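Importin subunit beta-1 (Saccharomyces cerevisiae, PDB 5OWU) carries proteins into the nucleus as the importin beta subunit, working with importin alpha, which recognises the classical nuclear localization signal of the cargo. Local coordinates at residues Q8-S16 / K54-A62; N178-Q189 / R218-V228. All coordinates share one frame; numbering follows the deposited sequence.

Read from the N terminus, the two contacts follow each other in series, neither nesting nor crossing. Contact 1 (8-16 with 54-62) comes first, closing a mostly helical loop of 37 residues and tying HEAT repeat 1 to HEAT repeat 2. The chain runs on through further helices before contact 2 (178-189 with 218-228) closes a shorter loop of 28 residues and joins repeat 5 to repeat 6. The centres of contact 1 and contact 2 are about 39 Å apart, and the nearest atoms of contact 1 and contact 2 about 20 Å apart. Together they illustrate two ways in which successive repeats are joined, one through steeply crossed helices and the other through helices inclined at 32° and running the same general way.

Contact 1: Q8-S16 / K54-A62; sequences QLLENSILS and KLEGRILAA
L10 and E11 of helix 8-15 meet L60 and K54 of segment 54-62 where the first helix passes helix 55-62, the axes approaching to 8.7 Å at 104°, almost perpendicular. The CA atoms of E11 and G57 are 5.0 Å apart. The lack of a side chain at G57 probably helps, since a CB there would crowd CG of E11. Just beside the crossing, the extended E11 chain reaches the start of the second helix, where OE2 of E11 accepts the backbone N of K54 at 3.1 Å. The bond is nearly straight (166° at the hydrogen) but comes from above the carboxylate plane. The K54 side chain crosses E11 at about a right angle; CD of K54 lies 3.3 Å from OE1 of E11 and 3.5 Å from CD1 of L15. L15 turns its other methyl toward the E56 carboxylate. Farther along, L60 supplies the main bump. With CG anti to the backbone N (chi1 174°), L60 sends CD2 into a hollow lined by L10, S13 and I14, and CD2 of L60 lies 3.7 Å from CD2 of L10. I14 meets L60 tip to tip, while L10 CD1 rests on the methyl of A61. V47 of helix 37-48 touches both L10 and A61, covering that end of the interface. This steep crossing, close-set at a glycine, joins HEAT repeat 1 to HEAT repeat 2 at the N-terminal end of the alpha solenoid.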
loop_
_atom_site.group_PDB
_atom_site.type_symbol
_atom_site.label_atom_id
_atom_site.label_comp_id
_atom_site.label_asym_id
_atom_site.label_seq_id
_atom_site.Cartn_x
_atom_site.Cartn_y
_atom_site.Cartn_z
ATOM N N GLN A 8 -21.995 32.607 -16.999
ATOM C CA GLN A 8 -23.034 32.671 -15.974
ATOM C C GLN A 8 -23.412 31.277 -15.482
ATOM O O GLN A 8 -23.621 31.077 -14.279
ATOM C CB GLN A 8 -24.264 33.402 -16.518
ATOM C CG GLN A 8 -25.308 33.741 -15.459
ATOM C CD GLN A 8 -24.796 34.747 -14.447
ATOM O OE1 GLN A 8 -24.356 35.838 -14.809
ATOM N NE2 GLN A 8 -24.835 34.379 -13.174
ATOM N N LEU A 9 -23.523 30.305 -16.393
ATOM C CA LEU A 9 -23.742 28.920 -15.974
ATOM C C LEU A 9 -22.660 28.453 -15.003
ATOM O O LEU A 9 -22.965 27.942 -13.922
ATOM C CB LEU A 9 -23.787 27.992 -17.190
ATOM C CG LEU A 9 -25.077 27.911 -18.005
ATOM C CD1 LEU A 9 -24.829 27.016 -19.219
ATOM C CD2 LEU A 9 -26.230 27.373 -17.168
ATOM N N LEU A 10 -21.382 28.591 -15.382
ATOM C CA LEU A 10 -20.298 28.155 -14.496
ATOM C C LEU A 10 -20.384 28.832 -13.125
ATOM O O LEU A 10 -20.371 28.168 -12.062
ATOM C CB LEU A 10 -18.956 28.465 -15.157
ATOM C CG LEU A 10 -18.636 27.681 -16.427
ATOM C CD1 LEU A 10 -17.770 28.512 -17.345
ATOM C CD2 LEU A 10 -17.936 26.390 -16.071
ATOM N N GLU A 11 -20.463 30.167 -13.135
ATOM C CA GLU A 11 -20.567 30.918 -11.894
ATOM C C GLU A 11 -21.706 30.386 -11.042
ATOM O O GLU A 11 -21.502 30.029 -9.884
ATOM C CB GLU A 11 -20.761 32.405 -12.183
ATOM C CG GLU A 11 -19.528 33.096 -12.763
ATOM C CD GLU A 11 -19.628 34.613 -12.716
ATOM O OE1 GLU A 11 -20.493 35.126 -11.980
ATOM O OE2 GLU A 11 -18.845 35.293 -13.411
ATOM N N ASN A 12 -22.911 30.298 -11.609
ATOM C CA ASN A 12 -24.051 29.799 -10.843
ATOM C C ASN A 12 -23.805 28.391 -10.330
ATOM O O ASN A 12 -24.269 28.035 -9.241
ATOM C CB ASN A 12 -25.317 29.821 -11.697
ATOM C CG ASN A 12 -25.847 31.218 -11.912
ATOM O OD1 ASN A 12 -25.487 32.144 -11.186
ATOM N ND2 ASN A 12 -26.714 31.379 -12.906
ATOM N N SER A 13 -23.082 27.579 -11.098
ATOM C CA SER A 13 -22.824 26.206 -10.698
ATOM C C SER A 13 -22.047 26.139 -9.392
ATOM O O SER A 13 -22.211 25.177 -8.629
ATOM C CB SER A 13 -22.053 25.468 -11.796
ATOM O OG SER A 13 -20.683 25.835 -11.778
ATOM N N ILE A 14 -21.199 27.124 -9.102
ATOM C CA ILE A 14 -20.403 27.063 -7.873
ATOM C C ILE A 14 -20.704 28.167 -6.866
ATOM O O ILE A 14 -20.298 28.041 -5.699
ATOM C CB ILE A 14 -18.890 27.044 -8.179
ATOM C CG1 ILE A 14 -18.537 28.113 -9.205
ATOM C CG2 ILE A 14 -18.471 25.650 -8.641
ATOM C CD1 ILE A 14 -17.033 28.378 -9.315
ATOM N N LEU A 15 -21.398 29.233 -7.243
ATOM C CA LEU A 15 -21.546 30.408 -6.394
ATOM C C LEU A 15 -22.991 30.765 -6.077
ATOM O O LEU A 15 -23.220 31.715 -5.323
ATOM C CB LEU A 15 -20.872 31.622 -7.050
ATOM C CG LEU A 15 -19.393 31.477 -7.421
ATOM C CD1 LEU A 15 -18.916 32.693 -8.209
ATOM C CD2 LEU A 15 -18.530 31.275 -6.188
ATOM N N SER A 16 -23.965 30.057 -6.620
ATOM C CA SER A 16 -25.348 30.413 -6.327
ATOM C C SER A 16 -25.708 29.951 -4.919
ATOM O O SER A 16 -25.415 28.807 -4.559
ATOM C CB SER A 16 -26.306 29.782 -7.330
ATOM O OG SER A 16 -27.640 30.168 -7.046
ATOM N N LYS A 54 -15.907 36.237 -12.961
ATOM C CA LYS A 54 -15.294 36.008 -11.660
ATOM C C LYS A 54 -14.180 34.974 -11.774
ATOM O O LYS A 54 -14.268 34.022 -12.555
ATOM C CB LYS A 54 -16.338 35.537 -10.653
ATOM C CG LYS A 54 -17.410 36.571 -10.341
ATOM C CD LYS A 54 -18.502 35.963 -9.477
ATOM C CE LYS A 54 -18.544 36.572 -8.091
ATOM N NZ LYS A 54 -19.356 37.815 -8.068
ATOM N N LEU A 55 -13.132 35.163 -10.968
ATOM C CA LEU A 55 -11.957 34.300 -11.037
ATOM C C LEU A 55 -12.322 32.829 -10.912
ATOM O O LEU A 55 -11.827 31.985 -11.669
ATOM C CB LEU A 55 -10.964 34.675 -9.938
ATOM C CG LEU A 55 -9.824 35.646 -10.228
ATOM C CD1 LEU A 55 -8.807 35.523 -9.098
ATOM C CD2 LEU A 55 -9.159 35.394 -11.571
ATOM N N GLU A 56 -13.175 32.495 -9.945
ATOM C CA GLU A 56 -13.483 31.092 -9.712
ATOM C C GLU A 56 -14.194 30.468 -10.901
ATOM O O GLU A 56 -14.016 29.274 -11.167
ATOM C CB GLU A 56 -14.332 30.945 -8.459
ATOM C CG GLU A 56 -13.559 31.173 -7.191
ATOM C CD GLU A 56 -14.452 31.118 -5.990
ATOM O OE1 GLU A 56 -15.130 30.087 -5.812
ATOM O OE2 GLU A 56 -14.484 32.110 -5.240
ATOM N N GLY A 57 -15.013 31.247 -11.612
ATOM C CA GLY A 57 -15.659 30.737 -12.810
ATOM C C GLY A 57 -14.678 30.479 -13.936
ATOM O O GLY A 57 -14.833 29.519 -14.692
ATOM N N ARG A 58 -13.658 31.333 -14.067
ATOM C CA ARG A 58 -12.633 31.133 -15.090
ATOM C C ARG A 58 -11.796 29.892 -14.789
ATOM O O ARG A 58 -11.552 29.045 -15.669
ATOM C CB ARG A 58 -11.748 32.378 -15.169
ATOM C CG ARG A 58 -12.515 33.686 -15.412
ATOM C CD ARG A 58 -11.628 34.911 -15.229
ATOM N NE ARG A 58 -10.469 34.884 -16.111
ATOM C CZ ARG A 58 -9.499 35.798 -16.118
ATOM N NH1 ARG A 58 -9.540 36.829 -15.290
ATOM N NH2 ARG A 58 -8.478 35.675 -16.957
ATOM N N ILE A 59 -11.345 29.774 -13.539
ATOM C CA ILE A 59 -10.627 28.581 -13.104
ATOM C C ILE A 59 -11.482 27.342 -13.332
ATOM O O ILE A 59 -11.007 26.322 -13.854
ATOM C CB ILE A 59 -10.214 28.742 -11.628
ATOM C CG1 ILE A 59 -9.196 29.880 -11.496
ATOM C CG2 ILE A 59 -9.629 27.447 -11.063
ATOM C CD1 ILE A 59 -9.267 30.637 -10.180
ATOM N N LEU A 60 -12.765 27.423 -12.981
ATOM C CA LEU A 60 -13.661 26.288 -13.166
ATOM C C LEU A 60 -13.800 25.926 -14.642
ATOM O O LEU A 60 -13.820 24.744 -14.998
ATOM C CB LEU A 60 -15.026 26.601 -12.558
ATOM C CG LEU A 60 -16.129 25.571 -12.786
ATOM C CD1 LEU A 60 -15.839 24.277 -12.056
ATOM C CD2 LEU A 60 -17.482 26.139 -12.361
ATOM N N ALA A 61 -13.900 26.925 -15.518
ATOM C CA ALA A 61 -13.961 26.645 -16.950
ATOM C C ALA A 61 -12.774 25.796 -17.386
ATOM O O ALA A 61 -12.939 24.727 -18.006
ATOM C CB ALA A 61 -13.983 27.954 -17.739
ATOM N N ALA A 62 -11.562 26.260 -17.050
ATOM C CA ALA A 62 -10.361 25.534 -17.454
ATOM C C ALA A 62 -10.319 24.131 -16.858
ATOM O O ALA A 62 -9.980 23.164 -17.551
ATOM C CB ALA A 62 -9.118 26.319 -17.052
#

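Contact 2: N178-Q189 / R218-V228; sequences NNILIAIVQGAQ and REGERNYLMQV
V185 is the central bump of this interface, projecting into a hollow formed by Y224, L225 and V228. One branch of V185, CG1, lies 3.7 Å from CE2 of Y224, approaching the ring obliquely, and 3.9 Å from CG2 of V228; the other, CG2, meets CD1 of L225 at 3.7 Å. The two valines interlock, since V228 sends CG1 back into the shallow groove between V185, A188 and the CA of Q189; CG1 of V228 lies 4.2 Å from CB of A188. CG2 of V228 meanwhile sits over one face of its own helix neighbour Y224, toward the rim of the ring. The axes of helices 178-188 and 219-228 come no closer than 11.0 Å and are inclined at 32°; the side chains fill the space between them. L225 has CG anti to the backbone N (chi1 -176°), bringing its branches toward V185 and, more loosely, L181. Near the C-terminal end, the Q189 amide stands at right angles to the Y224 ring. At the opposite end the contact turns polar: NH1 of R218 donates to OD1 of N178 at 3.1 Å and forms a salt bridge with OE2 of E221 at 2.8 Å, both partners lying at the guanidinium edge. N215 bonds OD1 of N178 and OE1 of E221, whose OE2 also bonds the backbone of another protein. With an alanine in place of N178 the amide oxygen is gone, and R218 NH1, left with E221 alone of these two acceptors, is likely to be held less firmly, while N215 loses one of its bonds. At the contact itself the chain of that other protein brings an aromatic side chain against Y224 and V185; L205 of helix 195-208 touches both L181 and L225, and helix 133-142 packs on N179, I180 and I182.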
loop_
_atom_site.group_PDB
_atom_site.type_symbol
_atom_site.label_atom_id
_atom_site.label_comp_id
_atom_site.label_asym_id
_atom_site.label_seq_id
_atom_site.Cartn_x
_atom_site.Cartn_y
_atom_site.Cartn_z
ATOM N N ASN A 178 13.839 15.734 -25.262
ATOM C CA ASN A 178 14.906 16.713 -25.458
ATOM C C ASN A 178 14.420 18.101 -25.051
ATOM O O ASN A 178 14.957 18.723 -24.125
ATOM C CB ASN A 178 15.386 16.710 -26.918
ATOM C CG ASN A 178 16.104 15.426 -27.309
ATOM O OD1 ASN A 178 16.557 14.660 -26.462
ATOM N ND2 ASN A 178 16.230 15.203 -28.613
ATOM N N ASN A 179 13.337 18.565 -25.683
ATOM C CA ASN A 179 12.893 19.935 -25.445
ATOM C C ASN A 179 12.369 20.103 -24.027
ATOM O O ASN A 179 12.624 21.129 -23.379
ATOM C CB ASN A 179 11.830 20.320 -26.468
ATOM C CG ASN A 179 12.419 20.570 -27.830
ATOM O OD1 ASN A 179 13.485 21.170 -27.942
ATOM N ND2 ASN A 179 11.743 20.100 -28.873
ATOM N N ILE A 180 11.681 19.086 -23.507
ATOM C CA ILE A 180 11.238 19.162 -22.121
ATOM C C ILE A 180 12.439 19.429 -21.228
ATOM O O ILE A 180 12.457 20.389 -20.447
ATOM C CB ILE A 180 10.488 17.875 -21.727
ATOM C CG1 ILE A 180 9.165 17.800 -22.494
ATOM C CG2 ILE A 180 10.253 17.804 -20.206
ATOM C CD1 ILE A 180 8.386 16.518 -22.267
ATOM N N LEU A 181 13.511 18.655 -21.418
ATOM C CA LEU A 181 14.670 18.840 -20.556
ATOM C C LEU A 181 15.257 20.225 -20.742
ATOM O O LEU A 181 15.577 20.909 -19.758
ATOM C CB LEU A 181 15.710 17.754 -20.815
ATOM C CG LEU A 181 15.414 16.434 -20.102
ATOM C CD1 LEU A 181 16.396 15.370 -20.543
ATOM C CD2 LEU A 181 15.451 16.592 -18.572
ATOM N N ILE A 182 15.327 20.700 -21.990
ATOM C CA ILE A 182 15.890 22.028 -22.196
ATOM C C ILE A 182 15.071 23.040 -21.424
ATOM O O ILE A 182 15.608 23.867 -20.680
ATOM C CB ILE A 182 15.961 22.379 -23.693
ATOM C CG1 ILE A 182 16.950 21.464 -24.408
ATOM C CG2 ILE A 182 16.393 23.824 -23.871
ATOM C CD1 ILE A 182 16.803 21.475 -25.914
ATOM N N ALA A 183 13.749 22.951 -21.545
ATOM C CA ALA A 183 12.920 23.936 -20.872
ATOM C C ALA A 183 13.073 23.813 -19.361
ATOM O O ALA A 183 13.162 24.823 -18.652
ATOM C CB ALA A 183 11.461 23.772 -21.305
ATOM N N ILE A 184 13.173 22.584 -18.855
ATOM C CA ILE A 184 13.186 22.410 -17.408
ATOM C C ILE A 184 14.535 22.818 -16.837
ATOM O O ILE A 184 14.613 23.616 -15.893
ATOM C CB ILE A 184 12.823 20.960 -17.035
ATOM C CG1 ILE A 184 11.326 20.722 -17.267
ATOM C CG2 ILE A 184 13.198 20.660 -15.573
ATOM C CD1 ILE A 184 10.873 19.312 -17.000
ATOM N N VAL A 185 15.618 22.291 -17.410
ATOM C CA VAL A 185 16.944 22.537 -16.846
ATOM C C VAL A 185 17.295 24.013 -16.947
ATOM O O VAL A 185 18.006 24.547 -16.087
ATOM C CB VAL A 185 17.984 21.638 -17.538
ATOM C CG1 VAL A 185 19.394 21.938 -17.036
ATOM C CG2 VAL A 185 17.638 20.174 -17.296
ATOM N N GLN A 186 16.774 24.706 -17.964
ATOM C CA GLN A 186 16.971 26.150 -18.051
ATOM C C GLN A 186 16.497 26.847 -16.783
ATOM O O GLN A 186 17.150 27.776 -16.295
ATOM C CB GLN A 186 16.250 26.713 -19.279
ATOM C CG GLN A 186 17.056 26.590 -20.564
ATOM C CD GLN A 186 16.352 27.128 -21.804
ATOM O OE1 GLN A 186 16.914 27.082 -22.901
ATOM N NE2 GLN A 186 15.130 27.637 -21.646
ATOM N N GLY A 187 15.370 26.408 -16.222
ATOM C CA GLY A 187 14.910 27.001 -14.983
ATOM C C GLY A 187 15.624 26.500 -13.743
ATOM O O GLY A 187 15.587 27.176 -12.710
ATOM N N ALA A 188 16.278 25.339 -13.818
ATOM C CA ALA A 188 16.857 24.727 -12.627
ATOM C C ALA A 188 18.275 25.192 -12.338
ATOM O O ALA A 188 18.687 25.201 -11.175
ATOM C CB ALA A 188 16.868 23.201 -12.761
ATOM N N GLN A 189 19.019 25.582 -13.368
ATOM C CA GLN A 189 20.451 25.813 -13.244
ATOM C C GLN A 189 20.746 26.985 -12.307
ATOM O O GLN A 189 19.891 27.829 -12.023
ATOM C CB GLN A 189 21.061 26.071 -14.621
ATOM C CG GLN A 189 20.543 27.325 -15.296
ATOM C CD GLN A 189 21.011 27.439 -16.731
ATOM O OE1 GLN A 189 21.980 26.791 -17.134
ATOM N NE2 GLN A 189 20.316 28.260 -17.518
ATOM N N ARG A 218 22.458 8.629 -22.791
ATOM C CA ARG A 218 23.508 9.402 -23.441
ATOM C C ARG A 218 24.416 9.972 -22.364
ATOM O O ARG A 218 23.970 10.771 -21.535
ATOM C CB ARG A 218 22.930 10.526 -24.300
ATOM C CG ARG A 218 22.067 10.042 -25.447
ATOM C CD ARG A 218 21.243 11.171 -26.039
ATOM N NE ARG A 218 20.118 10.652 -26.807
ATOM C CZ ARG A 218 19.035 11.355 -27.123
ATOM N NH1 ARG A 218 18.916 12.621 -26.740
ATOM N NH2 ARG A 218 18.065 10.786 -27.822
ATOM N N GLU A 219 25.688 9.572 -22.391
ATOM C CA GLU A 219 26.596 9.907 -21.299
ATOM C C GLU A 219 26.695 11.414 -21.094
ATOM O O GLU A 219 26.683 11.889 -19.956
ATOM C CB GLU A 219 27.986 9.315 -21.563
ATOM C CG GLU A 219 28.907 9.342 -20.344
ATOM C CD GLU A 219 30.364 9.065 -20.688
ATOM O OE1 GLU A 219 30.638 8.521 -21.781
ATOM O OE2 GLU A 219 31.238 9.404 -19.861
ATOM N N GLY A 220 26.801 12.186 -22.176
ATOM C CA GLY A 220 26.987 13.622 -22.027
ATOM C C GLY A 220 25.781 14.309 -21.414
ATOM O O GLY A 220 25.918 15.160 -20.527
ATOM N N GLU A 221 24.580 13.946 -21.873
ATOM C CA GLU A 221 23.362 14.513 -21.297
ATOM C C GLU A 221 23.178 14.073 -19.849
ATOM O O GLU A 221 22.803 14.882 -18.991
ATOM C CB GLU A 221 22.145 14.105 -22.125
ATOM C CG GLU A 221 22.188 14.535 -23.584
ATOM C CD GLU A 221 20.868 14.286 -24.295
ATOM O OE1 GLU A 221 19.836 14.151 -23.598
ATOM O OE2 GLU A 221 20.862 14.223 -25.545
ATOM N N ARG A 222 23.410 12.790 -19.565
ATOM C CA ARG A 222 23.308 12.294 -18.194
ATOM C C ARG A 222 24.272 13.039 -17.275
ATOM O O ARG A 222 23.900 13.478 -16.179
ATOM C CB ARG A 222 23.583 10.788 -18.180
ATOM C CG ARG A 222 23.341 10.104 -16.850
ATOM C CD ARG A 222 23.632 8.607 -16.921
ATOM N NE ARG A 222 24.960 8.296 -17.465
ATOM C CZ ARG A 222 25.202 7.532 -18.534
ATOM N NH1 ARG A 222 24.218 6.962 -19.214
ATOM N NH2 ARG A 222 26.450 7.324 -18.927
ATOM N N ASN A 223 25.523 13.190 -17.713
ATOM C CA ASN A 223 26.511 13.918 -16.928
ATOM C C ASN A 223 26.041 15.336 -16.648
ATOM O O ASN A 223 26.071 15.796 -15.501
ATOM C CB ASN A 223 27.862 13.944 -17.655
ATOM C CG ASN A 223 28.593 12.608 -17.599
ATOM O OD1 ASN A 223 28.251 11.732 -16.812
ATOM N ND2 ASN A 223 29.617 12.455 -18.436
ATOM N N TYR A 224 25.597 16.052 -17.688
ATOM C CA TYR A 224 25.195 17.442 -17.484
ATOM C C TYR A 224 24.004 17.543 -16.535
ATOM O O TYR A 224 23.990 18.381 -15.622
ATOM C CB TYR A 224 24.856 18.100 -18.821
ATOM C CG TYR A 224 24.379 19.527 -18.674
ATOM C CD1 TYR A 224 25.261 20.538 -18.327
ATOM C CD2 TYR A 224 23.046 19.866 -18.880
ATOM C CE1 TYR A 224 24.837 21.842 -18.187
ATOM C CE2 TYR A 224 22.612 21.171 -18.742
ATOM C CZ TYR A 224 23.512 22.156 -18.394
ATOM O OH TYR A 224 23.091 23.460 -18.256
ATOM N N LEU A 225 22.987 16.705 -16.741
ATOM C CA LEU A 225 21.819 16.737 -15.864
ATOM C C LEU A 225 22.207 16.456 -14.413
ATOM O O LEU A 225 21.756 17.149 -13.491
ATOM C CB LEU A 225 20.778 15.727 -16.343
ATOM C CG LEU A 225 19.468 15.733 -15.543
ATOM C CD1 LEU A 225 18.862 17.125 -15.518
ATOM C CD2 LEU A 225 18.460 14.746 -16.096
ATOM N N MET A 226 23.030 15.427 -14.188
ATOM C CA MET A 226 23.442 15.108 -12.822
ATOM C C MET A 226 24.242 16.251 -12.212
ATOM O O MET A 226 24.098 16.557 -11.023
ATOM C CB MET A 226 24.257 13.813 -12.801
ATOM C CG MET A 226 23.424 12.558 -13.079
ATOM S SD MET A 226 22.127 12.347 -11.852
ATOM C CE MET A 226 23.082 11.781 -10.439
ATOM N N GLN A 227 25.087 16.895 -13.014
ATOM C CA GLN A 227 25.815 18.066 -12.543
ATOM C C GLN A 227 24.854 19.148 -12.064
ATOM O O GLN A 227 25.037 19.724 -10.984
ATOM C CB GLN A 227 26.725 18.593 -13.654
ATOM C CG GLN A 227 27.459 19.876 -13.298
ATOM C CD GLN A 227 28.533 20.240 -14.315
ATOM O OE1 GLN A 227 28.988 19.398 -15.090
ATOM N NE2 GLN A 227 28.934 21.505 -14.318
ATOM N N VAL A 228 23.806 19.424 -12.850
ATOM C CA VAL A 228 22.832 20.447 -12.460
ATOM C C VAL A 228 22.120 20.050 -11.170
ATOM O O VAL A 228 21.909 20.878 -10.273
ATOM C CB VAL A 228 21.824 20.687 -13.598
ATOM C CG1 VAL A 228 20.700 21.621 -13.135
ATOM C CG2 VAL A 228 22.525 21.257 -14.826
#